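Local coordinates for protein Alp7A (Bacillus subtilis, PDB 5EC0) that binds ADP as a plasmid-encoded bacterial relative of actin and probably forms the cytoskeletal filaments that segregate its plasmid, at residues 321-332 and 354-365. Residues are numbered along the deposited sequence; the frame is centred on the assembly and turned at random.
Sequences VYKYLYFGGVGE and NHIVAEDARLLN. With ADP (adenosine-5'-diphosphate), chain D.
Tyr326 and His355 meet through OH and ND1, 2.7 Å apart, a hydrogen bond in which either could be the donor. The phenol oxygen lies near the imidazole plane, and the two rings sit rim to rim. Tyr324 and His355 point the same way from paired positions of two parallel strands, with ring planes only 8° apart but slid until they barely overlap. Four backbone hydrogen bonds, from Tyr324 N to Asn354 O through to Ala358 N to Tyr326 O, join edge strand 355-357 to strand 322-327 in the actin-type nucleotide-binding fold.

The apolar packing is tightest at Phe327. Its chi1 of 55° puts CG between the backbone N and the carbonyl carbon, and Leu364 CD2 makes a CH-pi contact over one face of the ring, 3.9 Å from its centroid. Asn365 OD1 meets the ring edge while bonding Ser181.

The looser, partly exposed side is formed by Glu332 and Arg362. Glu332 OE2 accepts Arg362 N at 3.3 Å from above the carboxylate plane, whereas Glu332 OE1 and Arg362 NE, 4.6 Å apart, are bridged by a water. The arginine chain bends at chi3 (69°), laying the guanidinium face over adenine, with NE 3.3 Å from ADP C6; NH2 forms a salt bridge with Glu25. With an alanine here, the cover over adenine is gone, and Glu25 would probably lose its charge partner and the water its NE donor. Buried Gly329, by contrast, is firmly bonded: its N donates nearly straight to ADP O2A at 2.8 Å. Because Glu332 holds Arg362 N directly and NE through water, the guanidinium's place over adenine probably depends on how 354-365 sits against 321-332.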
ATOM      1  N   VAL A 321      -8.368 -29.157  -3.652  1.00 61.52           N
ATOM      2  CA  VAL A 321      -7.438 -28.613  -2.684  1.00 49.59           C
ATOM      3  C   VAL A 321      -7.098 -27.188  -3.104  1.00 50.14           C
ATOM      4  O   VAL A 321      -6.597 -26.956  -4.206  1.00 40.49           O
ATOM      5  CB  VAL A 321      -6.156 -29.462  -2.580  1.00 49.99           C
ATOM      6  CG1 VAL A 321      -5.234 -28.907  -1.515  1.00 43.20           C
ATOM      7  CG2 VAL A 321      -6.502 -30.915  -2.270  1.00 48.43           C
ATOM      8  N   TYR A 322      -7.420 -26.236  -2.239  1.00 39.68           N
ATOM      9  CA  TYR A 322      -6.986 -24.860  -2.417  1.00 37.01           C
ATOM     10  C   TYR A 322      -5.642 -24.637  -1.738  1.00 38.11           C
ATOM     11  O   TYR A 322      -5.316 -25.297  -0.752  1.00 44.30           O
ATOM     12  CB  TYR A 322      -7.996 -23.882  -1.827  1.00 36.30           C
ATOM     13  CG  TYR A 322      -9.267 -23.657  -2.613  1.00 44.72           C
ATOM     14  CD1 TYR A 322      -9.471 -24.248  -3.855  1.00 42.70           C
ATOM     15  CD2 TYR A 322     -10.274 -22.839  -2.101  1.00 41.41           C
ATOM     16  CE1 TYR A 322     -10.647 -24.032  -4.558  1.00 43.68           C
ATOM     17  CE2 TYR A 322     -11.443 -22.623  -2.794  1.00 38.18           C
ATOM     18  CZ  TYR A 322     -11.629 -23.217  -4.019  1.00 39.36           C
ATOM     19  OH  TYR A 322     -12.799 -22.989  -4.705  1.00 40.70           O
ATOM     20  N   LYS A 323      -4.864 -23.698  -2.260  1.00 33.84           N
ATOM     21  CA  LYS A 323      -3.739 -23.149  -1.511  1.00 38.01           C
ATOM     22  C   LYS A 323      -4.043 -21.701  -1.147  1.00 32.39           C
ATOM     23  O   LYS A 323      -4.886 -21.054  -1.773  1.00 32.09           O
ATOM     24  CB  LYS A 323      -2.432 -23.253  -2.300  1.00 32.29           C
ATOM     25  CG  LYS A 323      -1.861 -24.670  -2.293  1.00 39.31           C
ATOM     26  CD  LYS A 323      -0.639 -24.830  -3.192  1.00 38.71           C
ATOM     27  CE  LYS A 323      -0.025 -26.206  -3.012  1.00 36.66           C
ATOM     28  NZ  LYS A 323       1.160 -26.401  -3.878  1.00 37.21           N
ATOM     29  N   TYR A 324      -3.356 -21.211  -0.122  1.00 35.26           N
ATOM     30  CA  TYR A 324      -3.591 -19.880   0.418  1.00 33.64           C
ATOM     31  C   TYR A 324      -2.299 -19.090   0.404  1.00 33.57           C
ATOM     32  O   TYR A 324      -1.273 -19.535   0.944  1.00 35.32           O
ATOM     33  CB  TYR A 324      -4.171 -19.975   1.839  1.00 36.29           C
ATOM     34  CG  TYR A 324      -5.524 -20.653   1.840  1.00 37.12           C
ATOM     35  CD1 TYR A 324      -5.633 -22.035   1.721  1.00 39.99           C
ATOM     36  CD2 TYR A 324      -6.689 -19.907   1.917  1.00 38.52           C
ATOM     37  CE1 TYR A 324      -6.863 -22.651   1.680  1.00 33.97           C
ATOM     38  CE2 TYR A 324      -7.917 -20.508   1.890  1.00 32.16           C
ATOM     39  CZ  TYR A 324      -8.000 -21.880   1.764  1.00 35.12           C
ATOM     40  OH  TYR A 324      -9.224 -22.471   1.735  1.00 36.83           O
ATOM     41  N   LEU A 325      -2.344 -17.931  -0.246  1.00 28.74           N
ATOM     42  CA  LEU A 325      -1.224 -17.011  -0.236  1.00 25.60           C
ATOM     43  C   LEU A 325      -1.615 -15.755   0.517  1.00 29.30           C
ATOM     44  O   LEU A 325      -2.485 -15.010   0.068  1.00 29.07           O
ATOM     45  CB  LEU A 325      -0.764 -16.641  -1.650  1.00 31.33           C
ATOM     46  CG  LEU A 325       0.534 -15.816  -1.545  1.00 36.32           C
ATOM     47  CD1 LEU A 325       1.779 -16.708  -1.544  1.00 34.84           C
ATOM     48  CD2 LEU A 325       0.655 -14.664  -2.564  1.00 29.01           C
ATOM     49  N   TYR A 326      -0.942 -15.520   1.646  1.00 27.79           N
ATOM     50  CA  TYR A 326      -1.227 -14.398   2.549  1.00 26.12           C
ATOM     51  C   TYR A 326      -0.254 -13.244   2.338  1.00 26.30           C
ATOM     52  O   TYR A 326       0.953 -13.453   2.306  1.00 28.74           O
ATOM     53  CB  TYR A 326      -1.163 -14.866   4.023  1.00 25.10           C
ATOM     54  CG  TYR A 326      -2.055 -16.056   4.348  1.00 27.61           C
ATOM     55  CD1 TYR A 326      -3.368 -15.869   4.763  1.00 28.22           C
ATOM     56  CD2 TYR A 326      -1.584 -17.358   4.239  1.00 30.21           C
ATOM     57  CE1 TYR A 326      -4.187 -16.940   5.053  1.00 32.66           C
ATOM     58  CE2 TYR A 326      -2.400 -18.443   4.536  1.00 27.84           C
ATOM     59  CZ  TYR A 326      -3.698 -18.221   4.938  1.00 30.41           C
ATOM     60  OH  TYR A 326      -4.524 -19.273   5.228  1.00 29.62           O
ATOM     61  N   PHE A 327      -0.770 -12.028   2.182  1.00 32.89           N
ATOM     62  CA  PHE A 327       0.096 -10.847   2.090  1.00 25.79           C
ATOM     63  C   PHE A 327      -0.578  -9.593   2.677  1.00 26.93           C
ATOM     64  O   PHE A 327      -1.489  -9.686   3.496  1.00 24.03           O
ATOM     65  CB  PHE A 327       0.562 -10.594   0.625  1.00 24.71           C
ATOM     66  CG  PHE A 327      -0.564 -10.461  -0.389  1.00 26.32           C
ATOM     67  CD1 PHE A 327      -1.237 -11.581  -0.854  1.00 24.19           C
ATOM     68  CD2 PHE A 327      -0.917  -9.216  -0.898  1.00 24.74           C
ATOM     69  CE1 PHE A 327      -2.271 -11.454  -1.783  1.00 23.51           C
ATOM     70  CE2 PHE A 327      -1.925  -9.080  -1.834  1.00 29.50           C
ATOM     71  CZ  PHE A 327      -2.606 -10.198  -2.283  1.00 23.57           C
ATOM     72  N   GLY A 328      -0.132  -8.412   2.254  1.00 24.06           N
ATOM     73  CA  GLY A 328      -0.500  -7.199   2.963  1.00 28.55           C
ATOM     74  C   GLY A 328       0.404  -7.002   4.176  1.00 28.76           C
ATOM     75  O   GLY A 328       1.145  -7.921   4.566  1.00 25.04           O
ATOM     76  N   GLY A 329       0.339  -5.810   4.771  1.00 25.83           N
ATOM     77  CA  GLY A 329       1.185  -5.455   5.902  1.00 26.64           C
ATOM     78  C   GLY A 329       0.844  -6.234   7.164  1.00 26.66           C
ATOM     79  O   GLY A 329       1.713  -6.548   7.978  1.00 43.00           O
ATOM     80  N   VAL A 330      -0.430  -6.550   7.339  1.00 26.37           N
ATOM     81  CA  VAL A 330      -0.831  -7.367   8.476  1.00 26.60           C
ATOM     82  C   VAL A 330      -0.396  -8.820   8.263  1.00 27.97           C
ATOM     83  O   VAL A 330      -0.041  -9.506   9.220  1.00 30.52           O
ATOM     84  CB  VAL A 330      -2.352  -7.264   8.726  1.00 32.25           C
ATOM     85  CG1 VAL A 330      -2.809  -8.252   9.805  1.00 32.40           C
ATOM     86  CG2 VAL A 330      -2.704  -5.837   9.149  1.00 27.77           C
ATOM     87  N   GLY A 331      -0.382  -9.278   7.007  1.00 28.28           N
ATOM     88  CA  GLY A 331      -0.010 -10.654   6.709  1.00 26.96           C
ATOM     89  C   GLY A 331       1.433 -10.889   7.120  1.00 29.61           C
ATOM     90  O   GLY A 331       1.783 -11.913   7.699  1.00 31.34           O
ATOM     91  N   GLU A 332       2.262  -9.903   6.813  1.00 30.46           N
ATOM     92  CA  GLU A 332       3.666  -9.850   7.211  1.00 31.61           C
ATOM     93  C   GLU A 332       3.844  -9.986   8.727  1.00 30.93           C
ATOM     94  O   GLU A 332       4.685 -10.737   9.199  1.00 38.50           O
ATOM     95  CB  GLU A 332       4.274  -8.528   6.710  1.00 27.06           C
ATOM     96  CG  GLU A 332       5.789  -8.442   6.799  1.00 35.77           C
ATOM     97  CD  GLU A 332       6.342  -7.251   6.013  1.00 48.04           C
ATOM     98  OE1 GLU A 332       6.851  -6.318   6.663  1.00 47.54           O
ATOM     99  OE2 GLU A 332       6.269  -7.252   4.751  1.00 45.04           O
ATOM    100  N   ASN A 354       0.460 -25.616   1.817  1.00 36.68           N
ATOM    101  CA  ASN A 354      -0.775 -24.963   1.360  1.00 36.89           C
ATOM    102  C   ASN A 354      -1.057 -23.589   1.956  1.00 36.04           C
ATOM    103  O   ASN A 354      -1.947 -22.889   1.477  1.00 37.31           O
ATOM    104  CB  ASN A 354      -1.986 -25.857   1.635  1.00 39.11           C
ATOM    105  CG  ASN A 354      -1.967 -27.131   0.815  1.00 43.67           C
ATOM    106  OD1 ASN A 354      -1.011 -27.401   0.086  1.00 41.39           O
ATOM    107  ND2 ASN A 354      -3.023 -27.925   0.940  1.00 46.12           N
ATOM    108  N   HIS A 355      -0.339 -23.199   3.009  1.00 33.30           N
ATOM    109  CA  HIS A 355      -0.579 -21.884   3.578  1.00 32.95           C
ATOM    110  C   HIS A 355       0.715 -21.084   3.565  1.00 33.62           C
ATOM    111  O   HIS A 355       1.549 -21.203   4.461  1.00 38.56           O
ATOM    112  CB  HIS A 355      -1.193 -22.012   4.980  1.00 32.77           C
ATOM    113  CG  HIS A 355      -2.566 -22.628   4.973  1.00 37.40           C
ATOM    114  ND1 HIS A 355      -3.722 -21.875   4.905  1.00 40.01           N
ATOM    115  CD2 HIS A 355      -2.962 -23.925   5.002  1.00 34.56           C
ATOM    116  CE1 HIS A 355      -4.772 -22.685   4.905  1.00 35.16           C
ATOM    117  NE2 HIS A 355      -4.336 -23.931   4.964  1.00 36.04           N
ATOM    118  N   ILE A 356       0.866 -20.288   2.503  1.00 34.93           N
ATOM    119  CA  ILE A 356       2.097 -19.565   2.189  1.00 34.74           C
ATOM    120  C   ILE A 356       1.977 -18.061   2.470  1.00 28.50           C
ATOM    121  O   ILE A 356       1.044 -17.398   2.017  1.00 31.24           O
ATOM    122  CB  ILE A 356       2.503 -19.746   0.693  1.00 39.40           C
ATOM    123  CG1 ILE A 356       2.359 -21.206   0.232  1.00 36.12           C
ATOM    124  CG2 ILE A 356       3.901 -19.201   0.443  1.00 26.12           C
ATOM    125  CD1 ILE A 356       3.301 -22.181   0.920  1.00 36.74           C
ATOM    126  N   VAL A 357       2.915 -17.530   3.241  1.00 31.69           N
ATOM    127  CA  VAL A 357       2.991 -16.096   3.443  1.00 26.27           C
ATOM    128  C   VAL A 357       3.976 -15.581   2.406  1.00 28.75           C
ATOM    129  O   VAL A 357       5.099 -16.080   2.320  1.00 27.50           O
ATOM    130  CB  VAL A 357       3.446 -15.721   4.879  1.00 38.49           C
ATOM    131  CG1 VAL A 357       3.519 -14.182   5.047  1.00 26.43           C
ATOM    132  CG2 VAL A 357       2.513 -16.353   5.925  1.00 24.93           C
ATOM    133  N   ALA A 358       3.539 -14.628   1.585  1.00 23.79           N
ATOM    134  CA  ALA A 358       4.427 -14.013   0.589  1.00 27.27           C
ATOM    135  C   ALA A 358       5.599 -13.286   1.240  1.00 32.80           C
ATOM    136  O   ALA A 358       5.432 -12.614   2.261  1.00 33.45           O
ATOM    137  CB  ALA A 358       3.657 -13.042  -0.282  1.00 22.98           C
ATOM    138  N   GLU A 359       6.784 -13.438   0.657  1.00 36.02           N
ATOM    139  CA  GLU A 359       7.884 -12.530   0.939  1.00 41.38           C
ATOM    140  C   GLU A 359       7.510 -11.205   0.286  1.00 41.30           C
ATOM    141  O   GLU A 359       6.832 -11.204  -0.740  1.00 39.86           O
ATOM    142  CB  GLU A 359       9.203 -13.079   0.403  1.00 53.19           C
ATOM    143  CG  GLU A 359      10.033 -13.808   1.455  1.00 70.97           C
ATOM    144  CD  GLU A 359      10.585 -15.133   0.954  1.00 83.52           C
ATOM    145  OE1 GLU A 359      10.090 -15.631  -0.083  1.00 85.87           O
ATOM    146  OE2 GLU A 359      11.510 -15.678   1.599  1.00 87.07           O
ATOM    147  N   ASP A 360       7.924 -10.089   0.881  1.00 40.34           N
ATOM    148  CA  ASP A 360       7.500  -8.769   0.400  1.00 34.50           C
ATOM    149  C   ASP A 360       5.987  -8.642   0.468  1.00 31.62           C
ATOM    150  O   ASP A 360       5.371  -8.015  -0.408  1.00 25.42           O
ATOM    151  CB  ASP A 360       7.967  -8.515  -1.038  1.00 35.12           C
ATOM    152  CG  ASP A 360       9.475  -8.603  -1.190  1.00 39.12           C
ATOM    153  OD1 ASP A 360      10.193  -8.011  -0.358  1.00 39.96           O
ATOM    154  OD2 ASP A 360       9.936  -9.257  -2.147  1.00 41.38           O
ATOM    155  N   ALA A 361       5.393  -9.245   1.502  1.00 26.67           N
ATOM    156  CA  ALA A 361       3.949  -9.253   1.660  1.00 27.87           C
ATOM    157  C   ALA A 361       3.377  -7.832   1.691  1.00 24.70           C
ATOM    158  O   ALA A 361       2.373  -7.554   1.041  1.00 25.88           O
ATOM    159  CB  ALA A 361       3.558 -10.014   2.910  1.00 21.78           C
ATOM    160  N   ARG A 362       4.013  -6.927   2.426  1.00 26.46           N
ATOM    161  CA  ARG A 362       3.498  -5.563   2.480  1.00 22.63           C
ATOM    162  C   ARG A 362       3.565  -4.850   1.111  1.00 27.54           C
ATOM    163  O   ARG A 362       2.731  -4.005   0.806  1.00 27.86           O
ATOM    164  CB  ARG A 362       4.240  -4.737   3.528  1.00 22.58           C
ATOM    165  CG  ARG A 362       3.545  -3.430   3.835  1.00 23.27           C
ATOM    166  CD  ARG A 362       4.075  -2.777   5.144  1.00 34.93           C
ATOM    167  NE  ARG A 362       5.450  -2.283   5.026  1.00 34.92           N
ATOM    168  CZ  ARG A 362       5.759  -1.027   4.710  1.00 37.91           C
ATOM    169  NH1 ARG A 362       4.791  -0.148   4.494  1.00 35.37           N
ATOM    170  NH2 ARG A 362       7.026  -0.639   4.621  1.00 34.93           N
ATOM    171  N   LEU A 363       4.545  -5.200   0.285  1.00 28.91           N
ATOM    172  CA  LEU A 363       4.754  -4.479  -0.967  1.00 23.77           C
ATOM    173  C   LEU A 363       4.256  -5.218  -2.208  1.00 23.95           C
ATOM    174  O   LEU A 363       4.461  -4.741  -3.326  1.00 27.19           O
ATOM    175  CB  LEU A 363       6.232  -4.153  -1.145  1.00 25.34           C
ATOM    176  CG  LEU A 363       6.880  -3.243  -0.092  1.00 34.53           C
ATOM    177  CD1 LEU A 363       8.282  -2.788  -0.536  1.00 29.09           C
ATOM    178  CD2 LEU A 363       6.000  -2.057   0.233  1.00 27.84           C
ATOM    179  N   LEU A 364       3.585  -6.356  -2.018  1.00 24.51           N
ATOM    180  CA  LEU A 364       3.240  -7.233  -3.150  1.00 29.07           C
ATOM    181  C   LEU A 364       2.345  -6.547  -4.206  1.00 24.26           C
ATOM    182  O   LEU A 364       2.592  -6.678  -5.416  1.00 18.84           O
ATOM    183  CB  LEU A 364       2.561  -8.518  -2.645  1.00 27.76           C
ATOM    184  CG  LEU A 364       2.731  -9.739  -3.552  1.00 23.70           C
ATOM    185  CD1 LEU A 364       4.205 -10.155  -3.606  1.00 21.24           C
ATOM    186  CD2 LEU A 364       1.859 -10.919  -3.103  1.00 18.59           C
ATOM    187  N   ASN A 365       1.310  -5.832  -3.764  1.00 17.17           N
ATOM    188  CA  ASN A 365       0.454  -5.092  -4.704  1.00 24.66           C
ATOM    189  C   ASN A 365       1.285  -4.114  -5.562  1.00 28.62           C
ATOM    190  O   ASN A 365       1.211  -4.132  -6.803  1.00 24.55           O
ATOM    191  CB  ASN A 365      -0.650  -4.326  -3.957  1.00 26.88           C
ATOM    192  CG  ASN A 365      -1.849  -5.207  -3.588  1.00 29.30           C
ATOM    193  OD1 ASN A 365      -2.259  -6.078  -4.354  1.00 31.92           O
ATOM    194  ND2 ASN A 365      -2.400  -4.986  -2.401  1.00 27.76           N
TER
HETATM  195  PB  ADP D 403      -3.819  -0.837   4.903  1.00 58.56           P
HETATM  196  O1B ADP D 403      -3.413  -0.164   3.598  1.00 38.66           O
HETATM  197  O2B ADP D 403      -5.285  -1.217   5.031  1.00 56.80           O
HETATM  198  O3B ADP D 403      -3.312  -0.189   6.169  1.00 62.29           O
HETATM  199  PA  ADP D 403      -1.438  -2.471   4.679  1.00 33.43           P
HETATM  200  O1A ADP D 403      -0.740  -1.171   4.345  1.00 40.40           O
HETATM  201  O2A ADP D 403      -1.193  -3.706   3.831  1.00 24.57           O
HETATM  202  O3A ADP D 403      -3.037  -2.256   4.849  1.00 54.81           O
HETATM  203  O5' ADP D 403      -1.102  -2.858   6.191  1.00 44.01           O
HETATM  204  C5' ADP D 403      -0.756  -1.888   7.172  1.00 39.49           C
HETATM  205  C4' ADP D 403      -0.168  -2.702   8.304  1.00 31.93           C
HETATM  206  O4' ADP D 403       1.135  -3.125   7.915  1.00 33.87           O
HETATM  207  C3' ADP D 403       0.026  -1.937   9.599  1.00 34.83           C
HETATM  208  O3' ADP D 403      -1.051  -2.196  10.499  1.00 41.55           O
HETATM  209  C2' ADP D 403       1.316  -2.491  10.173  1.00 38.61           C
HETATM  210  O2' ADP D 403       0.985  -3.271  11.321  1.00 31.46           O
HETATM  211  C1' ADP D 403       1.889  -3.395   9.088  1.00 35.07           C
HETATM  212  N9  ADP D 403       3.323  -3.170   8.796  1.00 33.40           N
HETATM  213  C8  ADP D 403       4.216  -4.177   8.692  1.00 37.07           C
HETATM  214  N7  ADP D 403       5.452  -3.708   8.414  1.00 38.40           N
HETATM  215  C5  ADP D 403       5.354  -2.372   8.320  1.00 32.10           C
HETATM  216  C6  ADP D 403       6.321  -1.291   8.044  1.00 39.87           C
HETATM  217  N6  ADP D 403       7.626  -1.599   7.814  1.00 49.53           N
HETATM  218  N1  ADP D 403       5.850  -0.025   8.027  1.00 34.59           N
HETATM  219  C2  ADP D 403       4.546   0.243   8.269  1.00 34.28           C
HETATM  220  N3  ADP D 403       3.597  -0.690   8.531  1.00 27.02           N
HETATM  221  C4  ADP D 403       3.948  -2.008   8.574  1.00 27.07           C
HETATM  222  O   HOH W   1       7.957  -4.127   5.134  1.00 36.65           O